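PDB 6EDK: formyltransferase PseJ from Anoxybacillus kamchatkensis G10, which belongs to the formyltransferase family and holds N-{4-[{[(6S)-2-amino-4-oxo-3,4,5,6,7,8-hexahydropteridin-6-yl]methyl}(formyl)amino]benzoyl}-L-glutamic acid in a pocket of its alpha/beta fold. Local coordinates for residues T140-D145 with Y151-Q156; L108-F111 with P116-V119; R39-S44 with E164-I169; W100-D105 with I177-G182. All blocks are in the same frame, centred on the assembly; numbering follows the deposited sequence.

Interaction 1: T140-D145 with Y151-Q156; sequences TYYEND and YERLTQ
T140 meets R153 through its backbone. The T140 carbonyl O lies 3.7 Å from R153 NH1, oblique to the guanidinium, and is not hydrogen-bonded to it. This O is buried by the contact and has no partner in the model. Next comes Y142. Its ring edge, at CD1 and CE1, stands over one face of the R153 guanidinium. Y142 CD1 is 3.6 Å from R153 NH2. The two planes are 74° apart, so the ring stands nearly upright on the flat group.

Y142 also starts a type I beta turn that ends at D145. The turn brings the D145 carboxylate back to the first residue of the turn. D145 OD2 accepts a hydrogen bond from the backbone N of Y142 at 2.8 Å. D145 OD2 also forms a salt bridge with R153 NH1 at 3.0 Å. The two donors reach OD2 from opposite faces of the carboxylate plane. The R153 chain leaves the helix with CG anti to the backbone N and bends at chi3 (-69°), which turns the guanidinium to the loop. A water donates to D145 OD1 at 2.6 Å and weakly accepts from R153 NH2. OD1 is also bonded to T149 OG1.

The contact lies at the surface. It ties the loop after strand 133-138 to the first turns of helix 147-169, the helix that this loop leads into.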
# COMPACT_ATOMS: atom_id res chain seq x y z
N THR A 140 -13.29 2.31 -9.69
CA THR A 140 -14.63 2.86 -9.54
C THR A 140 -15.50 1.96 -8.66
O THR A 140 -15.18 0.83 -8.33
CB THR A 140 -15.29 3.06 -10.90
OG1 THR A 140 -15.17 1.83 -11.65
CG2 THR A 140 -14.61 4.24 -11.64
N TYR A 141 -16.62 2.51 -8.27
CA TYR A 141 -17.55 1.80 -7.43
C TYR A 141 -18.94 1.90 -8.05
O TYR A 141 -19.16 2.62 -9.02
CB TYR A 141 -17.58 2.37 -6.05
CG TYR A 141 -18.10 3.75 -5.96
CD1 TYR A 141 -17.31 4.84 -6.30
CD2 TYR A 141 -19.42 4.00 -5.61
CE1 TYR A 141 -17.79 6.14 -6.20
CE2 TYR A 141 -19.89 5.28 -5.49
CZ TYR A 141 -19.10 6.35 -5.80
OH TYR A 141 -19.61 7.62 -5.69
N TYR A 142 -19.84 1.14 -7.48
CA TYR A 142 -21.17 0.98 -8.03
C TYR A 142 -22.20 1.36 -7.00
O TYR A 142 -21.95 1.36 -5.79
CB TYR A 142 -21.40 -0.46 -8.47
CG TYR A 142 -20.43 -0.92 -9.50
CD1 TYR A 142 -19.26 -1.55 -9.13
CD2 TYR A 142 -20.63 -0.68 -10.85
CE1 TYR A 142 -18.35 -1.97 -10.07
CE2 TYR A 142 -19.72 -1.11 -11.81
CZ TYR A 142 -18.58 -1.74 -11.41
OH TYR A 142 -17.63 -2.16 -12.34
N GLU A 143 -23.42 1.59 -7.53
CA GLU A 143 -24.49 2.16 -6.73
C GLU A 143 -24.71 1.45 -5.41
O GLU A 143 -24.95 2.12 -4.40
CB GLU A 143 -25.82 2.16 -7.52
CG GLU A 143 -27.01 2.74 -6.73
CD GLU A 143 -28.38 2.57 -7.42
OE1 GLU A 143 -28.45 1.99 -8.54
OE2 GLU A 143 -29.40 3.01 -6.84
N ASN A 144 -24.66 0.12 -5.39
CA ASN A 144 -24.99 -0.59 -4.16
C ASN A 144 -23.76 -1.20 -3.46
O ASN A 144 -23.91 -2.06 -2.57
CB ASN A 144 -26.05 -1.65 -4.42
CG ASN A 144 -27.46 -1.05 -4.67
OD1 ASN A 144 -28.00 -1.11 -5.78
ND2 ASN A 144 -28.04 -0.44 -3.65
N ASP A 145 -22.56 -0.73 -3.79
CA ASP A 145 -21.37 -1.23 -3.09
C ASP A 145 -21.46 -0.97 -1.58
O ASP A 145 -22.09 -0.00 -1.08
CB ASP A 145 -20.11 -0.54 -3.60
CG ASP A 145 -19.41 -1.28 -4.66
OD1 ASP A 145 -19.39 -2.52 -4.60
OD2 ASP A 145 -18.89 -0.62 -5.57
N TYR A 151 -13.52 -2.44 -0.49
CA TYR A 151 -12.20 -2.91 0.05
C TYR A 151 -11.69 -4.15 -0.68
O TYR A 151 -10.50 -4.23 -1.07
CB TYR A 151 -12.34 -3.17 1.55
CG TYR A 151 -11.04 -3.61 2.22
CD1 TYR A 151 -10.67 -4.95 2.24
CD2 TYR A 151 -10.17 -2.68 2.79
CE1 TYR A 151 -9.46 -5.36 2.85
CE2 TYR A 151 -8.95 -3.07 3.38
CZ TYR A 151 -8.62 -4.41 3.41
OH TYR A 151 -7.43 -4.78 4.02
N GLU A 152 -12.55 -5.13 -0.86
CA GLU A 152 -12.11 -6.33 -1.59
C GLU A 152 -11.71 -5.99 -3.00
O GLU A 152 -10.78 -6.56 -3.51
CB GLU A 152 -13.23 -7.39 -1.60
CG GLU A 152 -13.33 -8.11 -0.28
CD GLU A 152 -11.99 -8.77 0.12
OE1 GLU A 152 -11.31 -9.38 -0.77
OE2 GLU A 152 -11.61 -8.62 1.32
N ARG A 153 -12.43 -5.11 -3.68
CA ARG A 153 -12.02 -4.77 -5.03
C ARG A 153 -10.66 -4.05 -5.06
O ARG A 153 -9.84 -4.28 -5.96
CB ARG A 153 -13.12 -3.89 -5.68
CG ARG A 153 -12.90 -3.67 -7.11
CD ARG A 153 -14.00 -2.76 -7.74
NE ARG A 153 -15.27 -3.49 -7.76
CZ ARG A 153 -16.34 -3.16 -7.07
NH1 ARG A 153 -16.34 -2.07 -6.32
NH2 ARG A 153 -17.43 -3.91 -7.18
N LEU A 154 -10.40 -3.16 -4.08
CA LEU A 154 -9.11 -2.50 -4.04
C LEU A 154 -8.01 -3.54 -3.79
O LEU A 154 -6.96 -3.50 -4.42
CB LEU A 154 -9.08 -1.46 -2.90
CG LEU A 154 -10.03 -0.27 -3.11
CD1 LEU A 154 -10.02 0.49 -1.76
CD2 LEU A 154 -9.60 0.64 -4.21
N THR A 155 -8.27 -4.48 -2.87
CA THR A 155 -7.25 -5.51 -2.55
C THR A 155 -6.91 -6.34 -3.78
O THR A 155 -5.74 -6.57 -4.11
CB THR A 155 -7.79 -6.39 -1.41
OG1 THR A 155 -7.79 -5.58 -0.22
CG2 THR A 155 -6.92 -7.59 -1.23
N GLN A 156 -7.93 -6.79 -4.51
CA GLN A 156 -7.67 -7.54 -5.73
C GLN A 156 -6.97 -6.72 -6.78
O GLN A 156 -6.09 -7.21 -7.50
CB GLN A 156 -9.02 -8.07 -6.31
CG GLN A 156 -9.68 -9.14 -5.45
CD GLN A 156 -8.74 -10.33 -5.10
OE1 GLN A 156 -8.18 -10.97 -5.97
NE2 GLN A 156 -8.57 -10.59 -3.79
O HOH W 1 -20.62 -4.07 -6.32

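Interaction 2: L108-F111 with P116-V119; sequences LWSF and PKGV
K117 has the most surface buried here, and its chain runs over S110 and then F111. K117 CG lies 3.4 Å from S110 OG and also touches S110 CB. Further out, K117 CE sits over one face of the F111 ring, 3.7 Å from the ring centroid. This is a CH-pi contact, placed toward the rim of the ring. The lysine chain and the phenylalanine side chain cross at about a right angle.

The K117 chain is extended as far as CE and bends at chi4 (68°). The bend takes K117 NZ toward the helix backbone, where it makes a weak hydrogen bond to S110 O at 3.3 Å. K117 NZ still lies over the ring face, in cation-pi geometry, 4.9 Å from the F111 centroid. Its stronger partner is S115 O, in the connection between the two segments. S110 OG turns back along its own helix and bonds to N107 O.

The contact closes the short connection between helix 106-112 and strand 118-123. That strand runs antiparallel to its neighbours 90-94 and 133-138 in the mixed central sheet. The F111 ring also meets Y141 edge-to-face and touches T150 of helix 147-169. The backbone of K117 pairs with V139, just beyond strand 133-138.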
# COMPACT_ATOMS: atom_id res chain seq x y z
N LEU A 108 -12.43 3.96 3.42
CA LEU A 108 -13.50 4.74 4.08
C LEU A 108 -13.38 6.23 3.77
O LEU A 108 -14.37 6.87 3.40
CB LEU A 108 -13.45 4.47 5.57
CG LEU A 108 -14.44 5.35 6.42
CD1 LEU A 108 -15.85 5.01 6.03
CD2 LEU A 108 -14.17 4.97 7.89
N TRP A 109 -12.20 6.80 3.90
CA TRP A 109 -12.05 8.24 3.70
C TRP A 109 -12.29 8.66 2.27
O TRP A 109 -12.74 9.79 2.02
CB TRP A 109 -10.67 8.71 4.15
CG TRP A 109 -10.60 8.79 5.60
CD1 TRP A 109 -9.95 7.95 6.44
CD2 TRP A 109 -11.24 9.77 6.40
NE1 TRP A 109 -10.16 8.36 7.76
CE2 TRP A 109 -10.96 9.47 7.75
CE3 TRP A 109 -12.05 10.89 6.11
CZ2 TRP A 109 -11.44 10.25 8.83
CZ3 TRP A 109 -12.54 11.66 7.19
CH2 TRP A 109 -12.22 11.31 8.53
N SER A 110 -12.03 7.74 1.29
CA SER A 110 -12.33 8.06 -0.08
C SER A 110 -13.82 8.28 -0.29
O SER A 110 -14.20 9.05 -1.17
CB SER A 110 -11.81 6.97 -1.02
OG SER A 110 -12.66 5.83 -1.07
N PHE A 111 -14.67 7.68 0.54
CA PHE A 111 -16.11 7.92 0.45
C PHE A 111 -16.53 9.11 1.31
O PHE A 111 -17.26 9.99 0.83
CB PHE A 111 -16.86 6.67 0.86
CG PHE A 111 -16.79 5.62 -0.18
CD1 PHE A 111 -17.57 5.71 -1.29
CD2 PHE A 111 -15.88 4.60 -0.08
CE1 PHE A 111 -17.47 4.77 -2.30
CE2 PHE A 111 -15.80 3.66 -1.08
CZ PHE A 111 -16.58 3.76 -2.20
N PRO A 116 -10.87 10.81 -5.19
CA PRO A 116 -10.55 9.74 -6.13
C PRO A 116 -10.29 8.44 -5.38
O PRO A 116 -9.82 8.43 -4.22
CB PRO A 116 -9.29 10.25 -6.83
CG PRO A 116 -9.22 11.73 -6.47
CD PRO A 116 -9.94 11.95 -5.22
N LYS A 117 -10.53 7.34 -6.07
CA LYS A 117 -10.41 6.02 -5.47
C LYS A 117 -9.54 5.12 -6.30
O LYS A 117 -9.57 5.17 -7.54
CB LYS A 117 -11.80 5.40 -5.32
CG LYS A 117 -12.71 6.27 -4.43
CD LYS A 117 -14.10 5.90 -4.61
CE LYS A 117 -15.03 6.77 -3.75
NZ LYS A 117 -15.04 8.17 -4.24
N GLY A 118 -8.74 4.30 -5.64
CA GLY A 118 -7.84 3.45 -6.39
C GLY A 118 -6.65 3.00 -5.50
O GLY A 118 -6.75 2.94 -4.26
N VAL A 119 -5.64 2.54 -6.19
CA VAL A 119 -4.52 1.86 -5.53
C VAL A 119 -3.20 2.36 -6.12
O VAL A 119 -3.11 2.76 -7.28
CB VAL A 119 -4.66 0.31 -5.67
CG1 VAL A 119 -5.99 -0.27 -5.07
CG2 VAL A 119 -4.49 -0.11 -7.13

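Interaction 3: R39-S44 with E164-I169; sequences RDFLES and EYWPLI
W166 packs against F41 and L42 where two helices meet beside the parallel part of the central sheet. The arrangement is Rossmann-like: helices 36-43 and 147-169 lie together over strands such as 48-52 and 68-71.

W166 CG is anti to the backbone N (chi1 179°), which carries the indole from its own helix toward helix 36-43. W166 CB is 4.0 Å from F41 CE2. CG lies about as far from the same atom. W166 CD1 comes closer, 3.6 Å from F41 CE2, and also touches L42 CD2. The phenyl ring and the five-membered ring of the indole meet obliquely, with planes 55° apart. From NE1 onward the neighbour is L42 alone. The L42 methyl CD2 sits over one face of the indole, 3.4 Å from W166 NE1. L42 CD2 is 3.7 Å from the centroid of the W166 five-membered ring, in a CH-pi contact. CE2 and CZ2 lie under the same methyl.

Other aromatic rings pack against this group. F45 and F68 meet W166 edge-to-face, and F45 meets F41 in the same way. I70 of strand 68-71 touches both L42 and W166.

The indole N-H has a polar partner. W166 NE1 donates to a water in the plane of the ring at 2.9 Å, and that water donates to L42 O at 2.9 Å.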
# COMPACT_ATOMS: atom_id res chain seq x y z
N ARG A 39 4.54 -14.85 -1.61
CA ARG A 39 5.81 -15.57 -1.51
C ARG A 39 6.03 -16.46 -2.70
O ARG A 39 7.06 -16.35 -3.39
CB ARG A 39 5.85 -16.35 -0.20
CG ARG A 39 6.99 -17.36 -0.12
CD ARG A 39 6.87 -18.19 1.17
NE ARG A 39 7.32 -17.43 2.34
CZ ARG A 39 8.60 -17.26 2.67
NH1 ARG A 39 9.58 -17.77 1.90
NH2 ARG A 39 8.91 -16.55 3.76
N ASP A 40 5.04 -17.31 -3.02
CA ASP A 40 5.20 -18.23 -4.15
C ASP A 40 5.40 -17.50 -5.45
O ASP A 40 6.18 -17.93 -6.30
CB ASP A 40 3.98 -19.15 -4.28
CG ASP A 40 3.91 -20.19 -3.22
OD1 ASP A 40 4.94 -20.47 -2.58
OD2 ASP A 40 2.81 -20.73 -3.02
N PHE A 41 4.62 -16.42 -5.69
CA PHE A 41 4.76 -15.67 -6.93
C PHE A 41 6.18 -15.13 -7.07
O PHE A 41 6.83 -15.26 -8.12
CB PHE A 41 3.73 -14.47 -6.96
CG PHE A 41 3.95 -13.52 -8.11
CD1 PHE A 41 3.45 -13.80 -9.38
CD2 PHE A 41 4.60 -12.32 -7.93
CE1 PHE A 41 3.64 -12.94 -10.46
CE2 PHE A 41 4.81 -11.45 -9.00
CZ PHE A 41 4.32 -11.74 -10.25
N LEU A 42 6.68 -14.56 -6.00
CA LEU A 42 8.00 -13.95 -6.05
C LEU A 42 9.09 -15.04 -6.25
O LEU A 42 10.04 -14.85 -7.00
CB LEU A 42 8.27 -13.20 -4.75
CG LEU A 42 7.45 -11.91 -4.55
CD1 LEU A 42 7.69 -11.35 -3.16
CD2 LEU A 42 7.83 -10.93 -5.61
N GLU A 43 8.89 -16.18 -5.61
CA GLU A 43 9.87 -17.27 -5.74
C GLU A 43 9.83 -17.90 -7.11
O GLU A 43 10.84 -18.44 -7.53
CB GLU A 43 9.61 -18.31 -4.67
CG GLU A 43 10.06 -17.87 -3.29
CD GLU A 43 9.74 -18.88 -2.19
OE1 GLU A 43 8.95 -19.84 -2.42
OE2 GLU A 43 10.25 -18.70 -1.07
N SER A 44 8.71 -17.79 -7.85
CA SER A 44 8.71 -18.27 -9.22
C SER A 44 9.59 -17.45 -10.13
O SER A 44 9.73 -17.81 -11.30
CB SER A 44 7.24 -18.35 -9.77
OG SER A 44 6.69 -17.07 -10.04
N GLU A 164 1.23 -7.57 -12.28
CA GLU A 164 1.38 -7.10 -13.65
C GLU A 164 2.68 -6.38 -13.87
O GLU A 164 3.31 -6.54 -14.93
CB GLU A 164 0.22 -6.20 -14.05
CG GLU A 164 0.31 -5.58 -15.42
CD GLU A 164 -0.94 -4.77 -15.75
OE1 GLU A 164 -1.92 -4.82 -14.94
OE2 GLU A 164 -0.95 -4.15 -16.82
N TYR A 165 3.13 -5.60 -12.89
CA TYR A 165 4.31 -4.74 -13.12
C TYR A 165 5.59 -5.25 -12.46
O TYR A 165 6.66 -4.74 -12.76
CB TYR A 165 4.03 -3.30 -12.66
CG TYR A 165 3.20 -2.52 -13.64
CD1 TYR A 165 3.76 -1.86 -14.70
CD2 TYR A 165 1.82 -2.49 -13.53
CE1 TYR A 165 3.00 -1.17 -15.61
CE2 TYR A 165 1.01 -1.74 -14.47
CZ TYR A 165 1.65 -1.09 -15.51
OH TYR A 165 0.95 -0.37 -16.46
N TRP A 166 5.49 -6.25 -11.59
CA TRP A 166 6.71 -6.72 -10.94
C TRP A 166 7.79 -7.16 -11.91
O TRP A 166 8.96 -6.85 -11.63
CB TRP A 166 6.36 -7.87 -10.03
CG TRP A 166 7.58 -8.48 -9.29
CD1 TRP A 166 8.00 -9.80 -9.39
CD2 TRP A 166 8.46 -7.83 -8.40
NE1 TRP A 166 9.12 -9.98 -8.58
CE2 TRP A 166 9.42 -8.79 -7.96
CE3 TRP A 166 8.56 -6.53 -7.90
CZ2 TRP A 166 10.41 -8.48 -7.07
CZ3 TRP A 166 9.56 -6.23 -7.02
CH2 TRP A 166 10.46 -7.22 -6.59
N PRO A 167 7.51 -7.84 -13.02
CA PRO A 167 8.62 -8.17 -13.97
C PRO A 167 9.45 -6.96 -14.38
O PRO A 167 10.65 -7.12 -14.62
CB PRO A 167 7.91 -8.78 -15.17
CG PRO A 167 6.64 -9.40 -14.60
CD PRO A 167 6.22 -8.40 -13.50
N LEU A 168 8.86 -5.79 -14.48
CA LEU A 168 9.59 -4.56 -14.74
C LEU A 168 10.22 -4.01 -13.47
O LEU A 168 11.39 -3.63 -13.49
CB LEU A 168 8.67 -3.52 -15.39
CG LEU A 168 8.13 -3.90 -16.78
CD1 LEU A 168 7.04 -2.95 -17.23
CD2 LEU A 168 9.24 -3.93 -17.84
N ILE A 169 9.44 -3.88 -12.38
CA ILE A 169 9.98 -3.31 -11.16
C ILE A 169 11.19 -4.10 -10.69
O ILE A 169 12.17 -3.55 -10.17
CB ILE A 169 8.91 -3.29 -10.05
CG1 ILE A 169 7.75 -2.44 -10.50
CG2 ILE A 169 9.52 -2.76 -8.74
CD1 ILE A 169 6.52 -2.54 -9.55
O HOH W 2 10.77 -12.15 -7.57

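Interaction 4: W100-D105 with I177-G182; sequences WNKGAD and IPQPKG
K102 NZ reaches across to Q179 and G182 with two weak hydrogen bonds. One runs from K102 NZ to Q179 OE1 at 3.3 Å. The other runs from K102 NZ to the backbone O of G182 at 3.5 Å. NZ has another hydrogen bond to P99 O, just before its own segment. The ammonium group is therefore set among three oxygens, two from the far loop and one from its own side.

The two side chains come from opposite directions and meet at their polar ends. K102 bends at chi3 (-105°) and chi4 (-92°), both away from staggered values. This folds its end toward the loop. Q179 has CG anti to its backbone N (chi1 -161°) and is extended from there. Its amide is held from the other end too. NE2 donates to the backbone O atoms of D129 and G131, and these bonds fix which end of the amide faces the lysine.

K102 lies on strand 102-103, which pairs in parallel with strand 185-186 to form a small two-stranded sheet apart from the main one. The weak bonds from K102 reach the loop just ahead of strand 185-186. The Q179 side chain lies about 7 Å from the bound ligand, so the loop 177-182 passes near the ligand pocket.

Few atoms touch directly beyond these bonds. K102 CD comes within 4.1 Å of Q179 OE1. The W100 indole turns toward the far loop, but W100 NE1 stays 5.6 Å from G182 C. The W100 ring packs on P116. Q179 packs on P99 and on I133 of strand 133-138.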
# COMPACT_ATOMS: atom_id res chain seq x y z
N TRP A 100 -4.19 11.32 -2.58
CA TRP A 100 -5.35 11.31 -1.69
C TRP A 100 -5.27 10.12 -0.75
O TRP A 100 -4.77 9.04 -1.11
CB TRP A 100 -6.67 11.27 -2.52
CG TRP A 100 -6.87 12.53 -3.27
CD1 TRP A 100 -7.46 13.67 -2.79
CD2 TRP A 100 -6.44 12.82 -4.59
NE1 TRP A 100 -7.42 14.64 -3.74
CE2 TRP A 100 -6.79 14.15 -4.86
CE3 TRP A 100 -5.78 12.07 -5.60
CZ2 TRP A 100 -6.52 14.78 -6.08
CZ3 TRP A 100 -5.51 12.68 -6.80
CH2 TRP A 100 -5.86 14.02 -7.05
N ASN A 101 -5.71 10.32 0.48
CA ASN A 101 -5.86 9.24 1.46
C ASN A 101 -4.56 8.54 1.77
O ASN A 101 -4.51 7.32 1.89
CB ASN A 101 -6.95 8.26 1.02
CG ASN A 101 -8.22 8.99 0.63
OD1 ASN A 101 -8.76 8.88 -0.51
ND2 ASN A 101 -8.71 9.79 1.54
N LYS A 102 -3.50 9.32 1.96
CA LYS A 102 -2.37 8.85 2.73
C LYS A 102 -2.81 8.43 4.12
O LYS A 102 -3.80 8.91 4.66
CB LYS A 102 -1.26 9.92 2.83
CG LYS A 102 -0.63 10.40 1.58
CD LYS A 102 0.21 11.67 1.86
CE LYS A 102 -0.49 12.93 1.36
NZ LYS A 102 -0.02 13.23 -0.07
N GLY A 103 -2.10 7.46 4.69
CA GLY A 103 -2.40 7.01 6.03
C GLY A 103 -3.47 5.95 6.17
O GLY A 103 -3.58 5.04 5.36
N ALA A 104 -4.31 6.11 7.18
CA ALA A 104 -5.21 5.07 7.64
C ALA A 104 -6.57 5.11 6.96
O ALA A 104 -7.04 6.15 6.49
CB ALA A 104 -5.39 5.22 9.16
N ASP A 105 -7.21 3.93 6.92
CA ASP A 105 -8.57 3.78 6.44
C ASP A 105 -8.82 4.49 5.10
O ASP A 105 -9.82 5.18 4.92
CB ASP A 105 -9.56 4.28 7.48
CG ASP A 105 -9.36 3.59 8.82
OD1 ASP A 105 -9.34 2.35 8.84
OD2 ASP A 105 -9.21 4.29 9.85
N ILE A 177 7.95 8.80 -10.14
CA ILE A 177 7.88 10.26 -10.25
C ILE A 177 7.59 10.89 -8.90
O ILE A 177 7.03 10.24 -8.02
CB ILE A 177 6.83 10.74 -11.28
CG1 ILE A 177 5.41 10.20 -10.96
CG2 ILE A 177 7.21 10.35 -12.65
CD1 ILE A 177 4.27 10.97 -11.75
N PRO A 178 8.01 12.15 -8.68
CA PRO A 178 7.67 12.84 -7.46
C PRO A 178 6.17 12.72 -7.23
O PRO A 178 5.41 12.93 -8.17
CB PRO A 178 8.07 14.29 -7.74
CG PRO A 178 9.02 14.22 -8.84
CD PRO A 178 8.58 13.06 -9.69
N GLN A 179 5.78 12.48 -6.01
CA GLN A 179 4.38 12.44 -5.66
C GLN A 179 3.76 13.82 -5.79
O GLN A 179 4.21 14.76 -5.10
CB GLN A 179 4.16 11.89 -4.25
CG GLN A 179 2.70 11.42 -4.06
CD GLN A 179 2.41 10.72 -2.75
OE1 GLN A 179 1.46 11.08 -2.04
NE2 GLN A 179 3.19 9.67 -2.43
N PRO A 180 2.72 13.99 -6.62
CA PRO A 180 2.12 15.31 -6.81
C PRO A 180 1.79 15.92 -5.49
O PRO A 180 1.34 15.26 -4.55
CB PRO A 180 0.86 15.02 -7.61
CG PRO A 180 1.19 13.86 -8.43
CD PRO A 180 2.07 12.99 -7.47
N LYS A 181 2.03 17.22 -5.41
CA LYS A 181 1.61 17.97 -4.23
C LYS A 181 0.10 18.09 -4.24
O LYS A 181 -0.45 18.35 -5.29
CB LYS A 181 2.25 19.36 -4.26
CG LYS A 181 3.74 19.31 -4.34
CD LYS A 181 4.23 20.72 -4.03
CE LYS A 181 5.74 20.79 -3.81
NZ LYS A 181 6.10 22.25 -3.69
N GLY A 182 -0.53 17.95 -3.05
CA GLY A 182 -1.97 17.86 -2.90
C GLY A 182 -2.40 16.62 -2.10
O GLY A 182 -1.62 16.02 -1.36

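In the fold
Interaction 3 is the buried one, made of aromatic and aliphatic side chains between two helices. Interactions 1 and 4 lie at the surface and are polar. Interaction 1 uses a salt bridge, whereas interaction 4 has weak lysine bonds. Interaction 2 is partly buried and mixes both kinds, with a lysine over a ring. Interactions 1 and 3 share helix 147-169, though the centres of the two contacts are about 25 Å apart. Interactions 1 and 2 touch through Y141, which packs on F111 and K117. Interactions 2 and 4 also touch, where W109 and P116 meet the segment 100-105. Interaction 3 lies across the chain's centre from interactions 2 and 4.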